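Local structure of Myo-inositol phosphohydrolase (Mitsuokella multacida, 4WU3) at residues D69-V74 with K275-V280; G127-T132 with V185-N190; H426-G431 with S489-Q494. The protein probably removes phosphate groups from myo-inositol phosphates such as phytate, as a member of the protein tyrosine phosphatase-like phytase family. The protein carries 2 engineered substitutions. All coordinates share one frame; numbering follows the deposited sequence.

Followed from the N terminus, the chain runs through 69-74, in the loop between strands 65-66 and 91-94, and contact 1 brings this segment against helix 267-276 and the residues that follow, closing a long loop; the nearest ends of the two segments lie 201 residues apart. Contact 2 forms within it, joining strand 126-129 and its turn to the end of strand 180-188, so the smaller loop is wholly enclosed by the larger. Contact 3 comes after both have closed and shuts a loop of its own, its nearest ends 58 residues apart, by pairing strand 426-429 with 490-491 in the second phytase-like region. None of the three touches another: contacts 1 and 2 have centres 33 Å apart, while contact 3 lies across the chain's centre from both.

Contact 1. Residues D69-V74 with K275-V280; sequences DKYVGV and KLIGIV
The Tyr71 ring receives the methyl CD1 of Leu276 over the centre of one face, 4.0 Å from the ring centroid in a CH-pi contact, while CG2 of Ile277 lies in the ring plane at the edge, 4.0 Å from CD1 of Tyr71. Leu276 CB comes closer still to that same ring atom, at 3.6 Å. With CG of Leu276 anti to its carbonyl carbon (chi1 -69°), the branched end reaches the ring through one methyl and the backbone of Val72 and Gly73 through the other, CD2; a forked leucine suits this double task. The ring's far end is held by a hydrogen bond from Tyr71 OH to Pro81 O, and Arg83 adds a cation-pi contact. One direct backbone bond joins the segments, Val72 N to Leu276 O at 2.9 Å. Two waters extend the polar link: one joins Ile277 O to Asp69 OD2, which also accepts a hydrogen bond from Met66 N, and the other joins Val72 O to Lys275 NZ. The chemistry is therefore mixed: an apolar patch of leucine, isoleucine and tyrosine fastens the loop to helix 267-276 and the turn after it, where a carbonyl takes up the loop's N-H and water bridges the polar groups around it.

Contact 2. Residues G127-T132 with V185-N190; sequences GYLNGT and VYVNYN
Leu129 and Asn130 face Tyr189 and Asn190 where strand 126-129 enters a type II' turn, Leu129 to Thr132, the nearest CA atoms being those of Asn130 and Tyr189, 5.4 Å apart. No backbone-to-backbone hydrogen bond crosses here; side chains make the join. Leu129 crosses Tyr189 at a slant and sets its methyl CD2 over the ring, 4.1 Å from the centroid and 11° off the normal, a CH-pi contact. Its other methyl, CD1, also lies against the ring, near CD1 and CE1 of Tyr189, and extends to Val187 CG1 at 4.4 Å. Tyr189 CG sits between its backbone N and carbonyl carbon (chi1 62°), which brings the ring beneath Leu129, and its hydroxyl is hydrogen-bonded to Leu163 O. The polar link is Asn190 N to Asn130 OD1, 3.0 Å, with the donor tilted 29° from the amide's carbonyl plane. The short asparagine side chain reaches the neighbouring backbone from within the turn. Were this asparagine an alanine, the N-H of Asn190 would probably lose this acceptor and the turn would be less firmly tied to the chain beyond strand 180-188. Strand 126-129 pairs with 132-137 in an antiparallel sheet, whose edge strand 49-54 sends Ile52 against Val187; strand 168-175, the hairpin partner of 180-188, meets Val187 through Ile171, and helix 195-201 packs on Tyr128.

Contact 3. Residues H426-G431 with S489-Q494; sequences HGVFNG and SVMTEQ
Asn430 and Ser489 hold one end of this pairing through two hydrogen bonds: Asn430 N to Ser489 O at 2.8 Å, and Ser489 N to the side-chain OD1 of Asn430 at 2.9 Å, the latter nearly along the C=O axis. OD1 also accepts from Glu488 N, so a single amide oxygen grips two successive backbone N-H groups, a role suited to asparagine. Val428 and Met491 form an antiparallel hydrogen-bonded pair, with N-to-O distances of 2.9 Å from Val428 N to Met491 O and 3.0 Å from Met491 N to Val428 O. Beyond it, a water joins His426 O to Glu493 N. CE1 of His426 meets Glu493 OE1 at 3.2 Å, the carboxylate at the ring's edge and turned 80° from its plane; the stronger partners are Asp420 for His426 NE2 and His539 for Glu493 OE2. Gly427 suits its place because a CB there would clash with Met491 O. On one face of the sheet Val428 CG1 touches Met491 CE, the methionine chain bending at chi3 (-89°) beside it; on the other Phe429 CD1 packs on Val490 CG2 at 3.8 Å, backed by Leu460 of helix 449-463. Thr492 N-caps the helix that follows. The whole is an antiparallel strand pair at the edge of a mixed sheet, leading straight into helix 493-499 within the phytase-like region, with the His426 side chain about 10 Å from bound inositol tetrakisphosphate.

Contact 1. Residues D69-V74 with K275-V280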
loop_
_atom_site.group_PDB
_atom_site.type_symbol
_atom_site.label_atom_id
_atom_site.label_comp_id
_atom_site.label_asym_id
_atom_site.label_seq_id
_atom_site.Cartn_x
_atom_site.Cartn_y
_atom_site.Cartn_z
ATOM N N ASP A 69 12.140 -30.485 -2.790
ATOM C CA ASP A 69 11.456 -31.042 -1.628
ATOM C C ASP A 69 10.052 -31.545 -1.980
ATOM O O ASP A 69 9.409 -31.067 -2.922
ATOM C CB ASP A 69 11.385 -30.016 -0.491
ATOM C CG ASP A 69 12.718 -29.823 0.197
ATOM O OD1 ASP A 69 13.697 -30.480 -0.225
ATOM O OD2 ASP A 69 12.794 -29.018 1.151
ATOM N N LYS A 70 9.595 -32.524 -1.210
ATOM C CA LYS A 70 8.252 -33.069 -1.368
ATOM C C LYS A 70 7.203 -32.061 -0.897
ATOM O O LYS A 70 7.496 -31.140 -0.122
ATOM C CB LYS A 70 8.113 -34.390 -0.599
ATOM C CG LYS A 70 8.211 -34.262 0.915
ATOM C CD LYS A 70 8.264 -35.619 1.608
ATOM C CE LYS A 70 8.892 -35.524 2.997
ATOM N NZ LYS A 70 8.203 -34.548 3.891
ATOM N N TYR A 71 5.977 -32.230 -1.371
ATOM C CA TYR A 71 4.885 -31.372 -0.937
ATOM C C TYR A 71 4.511 -31.713 0.501
ATOM O O TYR A 71 4.496 -32.874 0.880
ATOM C CB TYR A 71 3.663 -31.573 -1.833
ATOM C CG TYR A 71 3.804 -31.106 -3.275
ATOM C CD1 TYR A 71 4.701 -30.111 -3.636
ATOM C CD2 TYR A 71 2.998 -31.638 -4.265
ATOM C CE1 TYR A 71 4.805 -29.678 -4.952
ATOM C CE2 TYR A 71 3.084 -31.205 -5.573
ATOM C CZ TYR A 71 3.980 -30.220 -5.914
ATOM O OH TYR A 71 4.051 -29.802 -7.228
ATOM N N VAL A 72 4.207 -30.696 1.301
ATOM C CA VAL A 72 3.649 -30.902 2.632
ATOM C C VAL A 72 2.343 -30.132 2.722
ATOM O O VAL A 72 2.291 -28.972 2.338
ATOM C CB VAL A 72 4.591 -30.394 3.744
ATOM C CG1 VAL A 72 3.946 -30.583 5.112
ATOM C CG2 VAL A 72 5.937 -31.109 3.683
ATOM N N GLY A 73 1.296 -30.779 3.224
ATOM C CA GLY A 73 -0.028 -30.158 3.338
ATOM C C GLY A 73 -0.870 -30.438 2.104
ATOM O O GLY A 73 -0.532 -31.323 1.304
ATOM N N VAL A 74 -1.960 -29.683 1.942
ATOM C CA VAL A 74 -2.888 -29.866 0.818
ATOM C C VAL A 74 -3.231 -28.533 0.184
ATOM O O VAL A 74 -3.052 -27.494 0.810
ATOM C CB VAL A 74 -4.230 -30.476 1.278
ATOM C CG1 VAL A 74 -4.052 -31.920 1.725
ATOM C CG2 VAL A 74 -4.853 -29.631 2.389
ATOM N N LYS A 275 4.098 -22.837 -2.109
ATOM C CA LYS A 275 3.508 -22.900 -0.768
ATOM C C LYS A 275 3.696 -24.296 -0.190
ATOM O O LYS A 275 4.070 -24.449 0.968
ATOM C CB LYS A 275 2.018 -22.554 -0.778
ATOM C CG LYS A 275 1.276 -23.030 0.468
ATOM C CD LYS A 275 1.644 -22.190 1.677
ATOM C CE LYS A 275 1.383 -22.909 2.998
ATOM N NZ LYS A 275 2.465 -23.887 3.355
ATOM N N LEU A 276 3.456 -25.317 -1.003
ATOM C CA LEU A 276 3.523 -26.692 -0.514
ATOM C C LEU A 276 4.910 -27.105 0.006
ATOM O O LEU A 276 4.998 -27.895 0.943
ATOM C CB LEU A 276 3.043 -27.659 -1.593
ATOM C CG LEU A 276 1.541 -27.544 -1.865
ATOM C CD1 LEU A 276 1.155 -28.203 -3.175
ATOM C CD2 LEU A 276 0.747 -28.148 -0.719
ATOM N N ILE A 277 5.982 -26.581 -0.589
ATOM C CA ILE A 277 7.335 -26.886 -0.115
ATOM C C ILE A 277 7.858 -25.803 0.835
ATOM O O ILE A 277 8.943 -25.926 1.409
ATOM C CB ILE A 277 8.330 -27.035 -1.278
ATOM C CG1 ILE A 277 8.533 -25.691 -1.975
ATOM C CG2 ILE A 277 7.836 -28.090 -2.254
ATOM C CD1 ILE A 277 9.653 -25.676 -2.985
ATOM N N GLY A 278 7.077 -24.746 0.999
ATOM C CA GLY A 278 7.488 -23.628 1.817
ATOM C C GLY A 278 6.491 -23.265 2.898
ATOM O O GLY A 278 5.988 -24.126 3.614
ATOM N N ILE A 279 6.206 -21.978 3.009
ATOM C CA ILE A 279 5.459 -21.452 4.141
ATOM C C ILE A 279 4.422 -20.409 3.695
ATOM O O ILE A 279 3.454 -20.148 4.410
ATOM C CB ILE A 279 6.454 -20.861 5.177
ATOM C CG1 ILE A 279 5.735 -20.277 6.385
ATOM C CG2 ILE A 279 7.348 -19.814 4.535
ATOM C CD1 ILE A 279 5.092 -21.335 7.255
ATOM N N VAL A 280 4.609 -19.831 2.505
ATOM C CA VAL A 280 3.717 -18.773 2.031
ATOM C C VAL A 280 3.069 -19.049 0.675
ATOM O O VAL A 280 3.723 -19.500 -0.286
ATOM C CB VAL A 280 4.443 -17.409 1.957
ATOM C CG1 VAL A 280 3.519 -16.341 1.397
ATOM C CG2 VAL A 280 4.928 -17.008 3.331
HETATM O O HOH W 1 10.119 -28.235 1.974
HETATM O O HOH W 2 0.904 -26.446 2.862
#

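Contact 2. Residues G127-T132 with V185-N190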
loop_
_atom_site.group_PDB
_atom_site.type_symbol
_atom_site.label_atom_id
_atom_site.label_comp_id
_atom_site.label_asym_id
_atom_site.label_seq_id
_atom_site.Cartn_x
_atom_site.Cartn_y
_atom_site.Cartn_z
ATOM N N GLY A 127 24.568 -8.061 9.760
ATOM C CA GLY A 127 25.915 -8.591 9.693
ATOM C C GLY A 127 26.129 -9.693 10.713
ATOM O O GLY A 127 25.164 -10.297 11.200
ATOM N N TYR A 128 27.400 -9.947 11.028
ATOM C CA TYR A 128 27.777 -11.055 11.895
ATOM C C TYR A 128 28.763 -10.611 12.979
ATOM O O TYR A 128 29.686 -9.828 12.713
ATOM C CB TYR A 128 28.347 -12.208 11.060
ATOM C CG TYR A 128 27.291 -12.872 10.191
ATOM C CD1 TYR A 128 26.985 -12.373 8.930
ATOM C CD2 TYR A 128 26.579 -13.976 10.648
ATOM C CE1 TYR A 128 26.007 -12.960 8.156
ATOM C CE2 TYR A 128 25.600 -14.568 9.881
ATOM C CZ TYR A 128 25.313 -14.053 8.632
ATOM O OH TYR A 128 24.319 -14.631 7.849
ATOM N N LEU A 129 28.508 -11.080 14.203
ATOM C CA LEU A 129 29.457 -10.996 15.310
ATOM C C LEU A 129 29.886 -12.411 15.651
ATOM O O LEU A 129 29.106 -13.185 16.207
ATOM C CB LEU A 129 28.814 -10.361 16.536
ATOM C CG LEU A 129 28.253 -8.958 16.340
ATOM C CD1 LEU A 129 27.663 -8.457 17.647
ATOM C CD2 LEU A 129 29.342 -8.015 15.849
ATOM N N ASN A 130 31.130 -12.743 15.322
ATOM C CA ASN A 130 31.536 -14.141 15.179
ATOM C C ASN A 130 30.527 -14.834 14.258
ATOM O O ASN A 130 30.315 -14.378 13.136
ATOM C CB ASN A 130 31.675 -14.819 16.544
ATOM C CG ASN A 130 32.930 -14.378 17.281
ATOM O OD1 ASN A 130 33.661 -13.493 16.814
ATOM N ND2 ASN A 130 33.188 -14.988 18.437
ATOM N N GLY A 131 29.884 -15.902 14.715
ATOM C CA GLY A 131 28.896 -16.587 13.892
ATOM C C GLY A 131 27.450 -16.135 14.094
ATOM O O GLY A 131 26.559 -16.574 13.377
ATOM N N THR A 132 27.217 -15.264 15.072
ATOM C CA THR A 132 25.871 -14.818 15.395
ATOM C C THR A 132 25.399 -13.740 14.416
ATOM O O THR A 132 26.120 -12.774 14.142
ATOM C CB THR A 132 25.793 -14.220 16.810
ATOM O OG1 THR A 132 26.311 -15.151 17.777
ATOM C CG2 THR A 132 24.342 -13.869 17.146
ATOM N N VAL A 185 20.962 -9.753 25.780
ATOM C CA VAL A 185 22.023 -10.535 26.388
ATOM C C VAL A 185 23.343 -9.996 25.892
ATOM O O VAL A 185 23.387 -9.254 24.915
ATOM C CB VAL A 185 21.996 -12.026 26.018
ATOM C CG1 VAL A 185 20.637 -12.604 26.173
ATOM C CG2 VAL A 185 22.409 -12.236 24.587
ATOM N N TYR A 186 24.409 -10.368 26.586
ATOM C CA TYR A 186 25.744 -9.992 26.184
ATOM C C TYR A 186 26.302 -10.998 25.180
ATOM O O TYR A 186 26.221 -12.218 25.370
ATOM C CB TYR A 186 26.648 -9.880 27.404
ATOM C CG TYR A 186 26.320 -8.712 28.302
ATOM C CD1 TYR A 186 26.871 -7.470 28.060
ATOM C CD2 TYR A 186 25.472 -8.854 29.404
ATOM C CE1 TYR A 186 26.595 -6.393 28.879
ATOM C CE2 TYR A 186 25.184 -7.776 30.229
ATOM C CZ TYR A 186 25.755 -6.550 29.961
ATOM O OH TYR A 186 25.492 -5.460 30.757
ATOM N N VAL A 187 26.847 -10.468 24.098
ATOM C CA VAL A 187 27.422 -11.274 23.040
ATOM C C VAL A 187 28.922 -11.015 22.991
ATOM O O VAL A 187 29.357 -9.857 22.929
ATOM C CB VAL A 187 26.802 -10.896 21.692
ATOM C CG1 VAL A 187 27.440 -11.686 20.567
ATOM C CG2 VAL A 187 25.303 -11.127 21.730
ATOM N N ASN A 188 29.709 -12.084 23.045
ATOM C CA ASN A 188 31.157 -11.958 22.983
ATOM C C ASN A 188 31.602 -12.261 21.571
ATOM O O ASN A 188 31.074 -13.161 20.942
ATOM C CB ASN A 188 31.845 -12.926 23.941
ATOM C CG ASN A 188 31.502 -12.659 25.383
ATOM O OD1 ASN A 188 30.593 -13.252 25.931
ATOM N ND2 ASN A 188 32.210 -11.757 25.992
ATOM N N TYR A 189 32.572 -11.504 21.079
ATOM C CA TYR A 189 33.015 -11.651 19.710
ATOM C C TYR A 189 34.400 -11.046 19.550
ATOM O O TYR A 189 34.798 -10.161 20.305
ATOM C CB TYR A 189 32.028 -10.950 18.758
ATOM C CG TYR A 189 31.894 -9.452 18.965
ATOM C CD1 TYR A 189 31.017 -8.929 19.921
ATOM C CD2 TYR A 189 32.625 -8.551 18.191
ATOM C CE1 TYR A 189 30.888 -7.555 20.103
ATOM C CE2 TYR A 189 32.504 -7.185 18.370
ATOM C CZ TYR A 189 31.638 -6.689 19.322
ATOM O OH TYR A 189 31.517 -5.324 19.496
ATOM N N ASN A 190 35.128 -11.519 18.556
ATOM C CA ASN A 190 36.368 -10.871 18.166
ATOM C C ASN A 190 36.426 -10.711 16.651
ATOM O O ASN A 190 37.487 -10.483 16.080
ATOM C CB ASN A 190 37.564 -11.667 18.674
ATOM C CG ASN A 190 37.571 -13.081 18.160
ATOM O OD1 ASN A 190 37.047 -13.364 17.078
ATOM N ND2 ASN A 190 38.168 -13.984 18.931
#

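Contact 3. Residues H426-G431 with S489-Q494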
loop_
_atom_site.group_PDB
_atom_site.type_symbol
_atom_site.label_atom_id
_atom_site.label_comp_id
_atom_site.label_asym_id
_atom_site.label_seq_id
_atom_site.Cartn_x
_atom_site.Cartn_y
_atom_site.Cartn_z
ATOM N N HIS A 426 24.204 22.777 -18.302
ATOM C CA HIS A 426 24.074 24.229 -18.154
ATOM C C HIS A 426 24.844 24.945 -19.249
ATOM O O HIS A 426 25.636 24.332 -19.976
ATOM C CB HIS A 426 24.592 24.708 -16.800
ATOM C CG HIS A 426 26.074 24.590 -16.652
ATOM N ND1 HIS A 426 26.905 25.687 -16.548
ATOM C CD2 HIS A 426 26.880 23.501 -16.613
ATOM C CE1 HIS A 426 28.159 25.276 -16.435
ATOM N NE2 HIS A 426 28.171 23.954 -16.478
ATOM N N GLY A 427 24.610 26.255 -19.340
ATOM C CA GLY A 427 25.270 27.095 -20.325
ATOM C C GLY A 427 24.912 28.548 -20.139
ATOM O O GLY A 427 24.587 28.974 -19.036
ATOM N N VAL A 428 24.971 29.305 -21.227
ATOM C CA VAL A 428 24.699 30.739 -21.189
ATOM C C VAL A 428 23.705 31.120 -22.280
ATOM O O VAL A 428 23.942 30.862 -23.462
ATOM C CB VAL A 428 25.998 31.557 -21.381
ATOM C CG1 VAL A 428 25.741 33.044 -21.183
ATOM C CG2 VAL A 428 27.061 31.085 -20.408
ATOM N N PHE A 429 22.590 31.717 -21.865
ATOM C CA PHE A 429 21.584 32.274 -22.779
ATOM C C PHE A 429 21.569 33.786 -22.643
ATOM O O PHE A 429 21.269 34.288 -21.559
ATOM C CB PHE A 429 20.180 31.790 -22.418
ATOM C CG PHE A 429 19.922 30.348 -22.731
ATOM C CD1 PHE A 429 20.826 29.602 -23.468
ATOM C CD2 PHE A 429 18.753 29.750 -22.308
ATOM C CE1 PHE A 429 20.577 28.278 -23.768
ATOM C CE2 PHE A 429 18.491 28.425 -22.603
ATOM C CZ PHE A 429 19.407 27.687 -23.330
ATOM N N ASN A 430 21.859 34.508 -23.727
ATOM C CA ASN A 430 21.845 35.988 -23.704
ATOM C C ASN A 430 22.684 36.591 -22.582
ATOM O O ASN A 430 22.351 37.655 -22.058
ATOM C CB ASN A 430 20.421 36.533 -23.541
ATOM C CG ASN A 430 19.472 36.057 -24.620
ATOM O OD1 ASN A 430 19.878 35.711 -25.723
ATOM N ND2 ASN A 430 18.184 36.055 -24.302
ATOM N N GLY A 431 23.759 35.913 -22.202
ATOM C CA GLY A 431 24.625 36.410 -21.140
ATOM C C GLY A 431 24.279 35.867 -19.768
ATOM O O GLY A 431 25.074 35.997 -18.826
ATOM N N SER A 489 21.401 34.703 -27.976
ATOM C CA SER A 489 22.742 34.113 -27.988
ATOM C C SER A 489 22.883 32.915 -27.045
ATOM O O SER A 489 22.310 32.883 -25.948
ATOM C CB SER A 489 23.796 35.166 -27.651
ATOM O OG SER A 489 23.707 35.556 -26.297
ATOM N N VAL A 490 23.676 31.945 -27.483
ATOM C CA VAL A 490 23.874 30.709 -26.741
ATOM C C VAL A 490 25.335 30.242 -26.774
ATOM O O VAL A 490 25.878 29.991 -27.847
ATOM C CB VAL A 490 22.992 29.593 -27.318
ATOM C CG1 VAL A 490 23.260 28.279 -26.600
ATOM C CG2 VAL A 490 21.525 29.975 -27.199
ATOM N N MET A 491 25.956 30.147 -25.591
ATOM C CA MET A 491 27.324 29.629 -25.420
ATOM C C MET A 491 27.333 28.503 -24.380
ATOM O O MET A 491 26.436 28.429 -23.530
ATOM C CB MET A 491 28.274 30.721 -24.903
ATOM C CG MET A 491 28.425 31.958 -25.769
ATOM S SD MET A 491 29.629 33.045 -25.002
ATOM C CE MET A 491 28.567 34.026 -23.936
ATOM N N THR A 492 28.342 27.635 -24.449
ATOM C CA THR A 492 28.691 26.794 -23.309
ATOM C C THR A 492 29.523 27.661 -22.386
ATOM O O THR A 492 30.007 28.724 -22.797
ATOM C CB THR A 492 29.518 25.543 -23.689
ATOM O OG1 THR A 492 30.775 25.928 -24.263
ATOM C CG2 THR A 492 28.777 24.693 -24.670
ATOM N N GLU A 493 29.683 27.227 -21.140
ATOM C CA GLU A 493 30.525 27.965 -20.198
ATOM C C GLU A 493 31.976 27.919 -20.651
ATOM O O GLU A 493 32.728 28.886 -20.483
ATOM C CB GLU A 493 30.418 27.392 -18.787
ATOM C CG GLU A 493 31.432 27.993 -17.830
ATOM C CD GLU A 493 31.120 27.707 -16.371
ATOM O OE1 GLU A 493 29.947 27.886 -15.955
ATOM O OE2 GLU A 493 32.060 27.329 -15.634
ATOM N N GLN A 494 32.368 26.784 -21.214
ATOM C CA GLN A 494 33.724 26.626 -21.703
ATOM C C GLN A 494 34.046 27.676 -22.755
ATOM O O GLN A 494 35.088 28.326 -22.673
ATOM C CB GLN A 494 33.933 25.243 -22.293
ATOM C CG GLN A 494 35.215 25.151 -23.092
ATOM C CD GLN A 494 35.655 23.728 -23.294
ATOM O OE1 GLN A 494 34.837 22.814 -23.362
ATOM N NE2 GLN A 494 36.959 23.530 -23.390
HETATM O O HOH W 3 28.163 24.946 -20.564
HETATM O O HOH W 4 24.895 33.994 -24.207
#